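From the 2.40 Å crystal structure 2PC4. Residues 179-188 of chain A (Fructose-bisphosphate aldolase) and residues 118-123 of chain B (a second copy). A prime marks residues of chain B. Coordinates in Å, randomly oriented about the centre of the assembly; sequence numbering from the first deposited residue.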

# COMPACT_ATOMS: atom_id res chain seq x y z
N ALA A 179 -1.47 -4.70 -14.69
CA ALA A 179 -2.76 -4.04 -14.49
C ALA A 179 -2.98 -2.90 -15.48
O ALA A 179 -4.10 -2.68 -15.94
N ARG A 180 -1.92 -2.17 -15.79
CA ARG A 180 -1.97 -1.12 -16.81
C ARG A 180 -2.24 -1.72 -18.18
O ARG A 180 -3.15 -1.30 -18.89
N TYR A 181 -1.42 -2.70 -18.54
CA TYR A 181 -1.59 -3.49 -19.76
C TYR A 181 -3.01 -3.99 -19.93
O TYR A 181 -3.63 -3.78 -20.97
N ALA A 182 -3.51 -4.66 -18.90
CA ALA A 182 -4.85 -5.25 -18.93
C ALA A 182 -5.93 -4.22 -19.20
O ALA A 182 -6.82 -4.45 -20.01
N SER A 183 -5.85 -3.07 -18.54
CA SER A 183 -6.87 -2.04 -18.67
C SER A 183 -6.82 -1.32 -20.04
O SER A 183 -7.86 -0.88 -20.55
N ILE A 184 -5.63 -1.18 -20.61
CA ILE A 184 -5.49 -0.59 -21.96
C ILE A 184 -6.08 -1.52 -23.02
O ILE A 184 -6.76 -1.06 -23.94
N CYS A 185 -5.81 -2.82 -22.88
CA CYS A 185 -6.38 -3.84 -23.76
C CYS A 185 -7.90 -3.77 -23.77
O CYS A 185 -8.52 -3.57 -24.81
N GLN A 186 -8.49 -3.94 -22.58
CA GLN A 186 -9.94 -3.97 -22.43
C GLN A 186 -10.61 -2.71 -22.98
O GLN A 186 -11.69 -2.78 -23.57
N GLN A 187 -9.96 -1.56 -22.80
CA GLN A 187 -10.49 -0.31 -23.34
C GLN A 187 -10.56 -0.37 -24.86
O GLN A 187 -11.50 0.14 -25.46
N ASN A 188 -9.56 -1.01 -25.45
CA ASN A 188 -9.46 -1.16 -26.91
C ASN A 188 -9.90 -2.56 -27.40
O ASN A 188 -9.46 -3.04 -28.44
N LEU B 118 1.60 12.46 -22.75
CA LEU B 118 0.49 12.01 -21.92
C LEU B 118 -0.52 11.15 -22.70
O LEU B 118 -0.73 11.35 -23.90
N VAL B 119 -1.12 10.19 -21.98
CA VAL B 119 -2.28 9.43 -22.47
C VAL B 119 -3.31 9.30 -21.34
O VAL B 119 -2.97 9.44 -20.17
N ASN B 120 -4.55 9.02 -21.70
CA ASN B 120 -5.61 8.85 -20.71
C ASN B 120 -5.49 7.53 -19.97
O ASN B 120 -5.20 6.50 -20.58
N ILE B 121 -5.74 7.55 -18.67
CA ILE B 121 -5.88 6.33 -17.89
C ILE B 121 -7.30 5.82 -18.15
O ILE B 121 -8.26 6.54 -17.93
N PRO B 122 -7.44 4.56 -18.61
CA PRO B 122 -8.80 4.05 -18.76
C PRO B 122 -9.49 3.91 -17.40
O PRO B 122 -8.82 3.68 -16.38
N CYS B 123 -10.80 4.06 -17.38
CA CYS B 123 -11.58 3.95 -16.15
C CYS B 123 -11.37 5.15 -15.22
O CYS B 123 -11.80 5.11 -14.07

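A proline ring from one aldolase chain rests against one side of a helix of chain A, the other copy, in a small and mostly van der Waals contact (279 Å² buried, both sides summed) with no direct hydrogen bond between the stretches and one water joining them. Residues 179-187 of chain A belong to a helix that begins earlier in the chain, and the partner is a strand, residues 118-120 of chain B, and the residues just after it. The backbones come nearest at Ser183 and Pro122′, whose CA atoms are 6.4 Å apart.

Pro122′ is the centre of the contact: its CA-to-CB bond points toward the helix, its ring has C-gamma exo pucker, and it loses 98 Å² to the other stretch, the largest share of any residue here. Its CG lies 3.6 Å from Ser183 O, 3.5 Å from Gln187 OE1 and 4.4 Å from Ile184 CG1, so this single ring carbon meets three residues of the helix. The CA-to-CB bonds of Ser183 and Gln187, one helical turn apart, point toward chain B, while that of Ile184 points sideways, and Ile184 adds a modest apolar contact in its m, t rotamer.

Ser183 takes chi1 p, which places OG 2.9 Å from Arg180 O, one turn back along its own helix, and 3.9 Å from Pro122′ CG. Ser183 O meanwhile accepts the helical hydrogen bond from Gln187 N at 3.2 Å, so the carbonyl that the proline ring touches is already engaged in the backbone. Gln187, exposed and the last residue of the helix, is extended, with chi1 and chi2 both t and chi3 at 27°, and its OE1 reaches the proline ring.

Arg180 approaches differently. Its CA-to-CB bond points sideways, but chi1, chi2 and chi3 are all m and the side chain curls so that the guanidinium comes nearer to chain B. Arg180 NH1 is 3.7 Å from Pro122′ CD and Arg180 NH2 is 4.5 Å from Val119′ CG2; both carbons lie at the edge of the guanidinium, near its plane. Ile121′ CG2, 4.2 Å from Arg180 NH1, approaches obliquely. The CA-to-CB bond of Val119′ (chi1 m) points toward the helix, whereas Ile121′ (m, t) has its CA-to-CB bond directed away and still brings CG2 within reach of the arginine.

The polar link between Arg180 and chain B runs through water 1. Arg180 NH2 donates to the water at 3.0 Å, and the water donates to Asn120′ O at 2.5 Å, a short bridge from side chain to backbone. The CA-to-CB bond of Asn120′ points sideways, and its OD1 is hydrogen-bonded elsewhere in the structure.

Beyond the contact, Asn188 is the first residue to leave helical phi/psi, and its side chain (chi1 m) folds back so that Asn188 ND2 donates to Ile184 O at 2.9 Å with a nearly straight 173° angle. Ala179, Tyr181, Ala182 and Cys185 have side chains out of reach of chain B.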

# COMPACT_ATOMS: atom_id res chain seq x y z
CB ALA A 179 -2.87 -3.54 -13.07
CB ARG A 180 -0.64 -0.34 -16.83
CG ARG A 180 -0.42 0.56 -15.63
CD ARG A 180 -1.29 1.80 -15.71
NE ARG A 180 -0.89 2.69 -16.81
CZ ARG A 180 -1.71 3.22 -17.72
NH1 ARG A 180 -3.02 2.98 -17.71
NH2 ARG A 180 -1.22 4.01 -18.67
CB TYR A 181 -0.61 -4.68 -19.75
CG TYR A 181 -1.14 -5.96 -20.38
CD1 TYR A 181 -1.20 -6.12 -21.76
CD2 TYR A 181 -1.56 -7.02 -19.59
CE1 TYR A 181 -1.68 -7.31 -22.32
CE2 TYR A 181 -2.04 -8.20 -20.14
CZ TYR A 181 -2.09 -8.34 -21.50
OH TYR A 181 -2.57 -9.52 -22.02
CB ALA A 182 -5.13 -5.96 -17.63
CB SER A 183 -6.74 -1.03 -17.53
OG SER A 183 -5.60 -0.21 -17.71
CB ILE A 184 -4.02 -0.28 -22.33
CG1 ILE A 184 -3.45 0.81 -21.41
CG2 ILE A 184 -3.94 0.14 -23.81
CD1 ILE A 184 -1.93 0.94 -21.46
CB CYS A 185 -5.96 -5.23 -23.33
SG CYS A 185 -4.28 -5.60 -23.73
CB GLN A 186 -10.32 -4.15 -20.97
CG GLN A 186 -9.98 -5.53 -20.40
CD GLN A 186 -10.66 -5.79 -19.08
OE1 GLN A 186 -11.06 -4.86 -18.37
NE2 GLN A 186 -10.80 -7.06 -18.75
CB GLN A 187 -9.62 0.89 -22.91
CG GLN A 187 -10.30 2.25 -23.16
CD GLN A 187 -9.36 3.44 -22.98
OE1 GLN A 187 -8.14 3.33 -23.16
NE2 GLN A 187 -9.93 4.60 -22.65
CB ASN A 188 -8.04 -0.81 -27.38
CG ASN A 188 -7.68 0.66 -27.12
OD1 ASN A 188 -7.81 1.50 -28.00
ND2 ASN A 188 -7.24 0.96 -25.91
CB LEU B 118 -0.25 13.22 -21.35
CG LEU B 118 0.54 14.17 -20.45
CD1 LEU B 118 -0.32 15.37 -20.12
CD2 LEU B 118 1.02 13.48 -19.18
CB VAL B 119 -1.89 8.01 -22.93
CG1 VAL B 119 -0.99 8.08 -24.16
CG2 VAL B 119 -1.20 7.24 -21.80
CB ASN B 120 -6.99 8.94 -21.36
CG ASN B 120 -7.34 10.34 -21.78
OD1 ASN B 120 -7.05 11.29 -21.05
ND2 ASN B 120 -7.97 10.49 -22.95
CB ILE B 121 -5.71 6.57 -16.37
CG1 ILE B 121 -4.34 7.19 -16.05
CG2 ILE B 121 -5.86 5.26 -15.60
CD1 ILE B 121 -4.13 7.46 -14.56
CB PRO B 122 -8.60 2.66 -19.40
CG PRO B 122 -7.17 2.60 -19.83
CD PRO B 122 -6.42 3.55 -18.97
CB CYS B 123 -11.32 2.60 -15.45
SG CYS B 123 -11.74 1.21 -16.53
O HOH W 1 -3.62 4.54 -20.37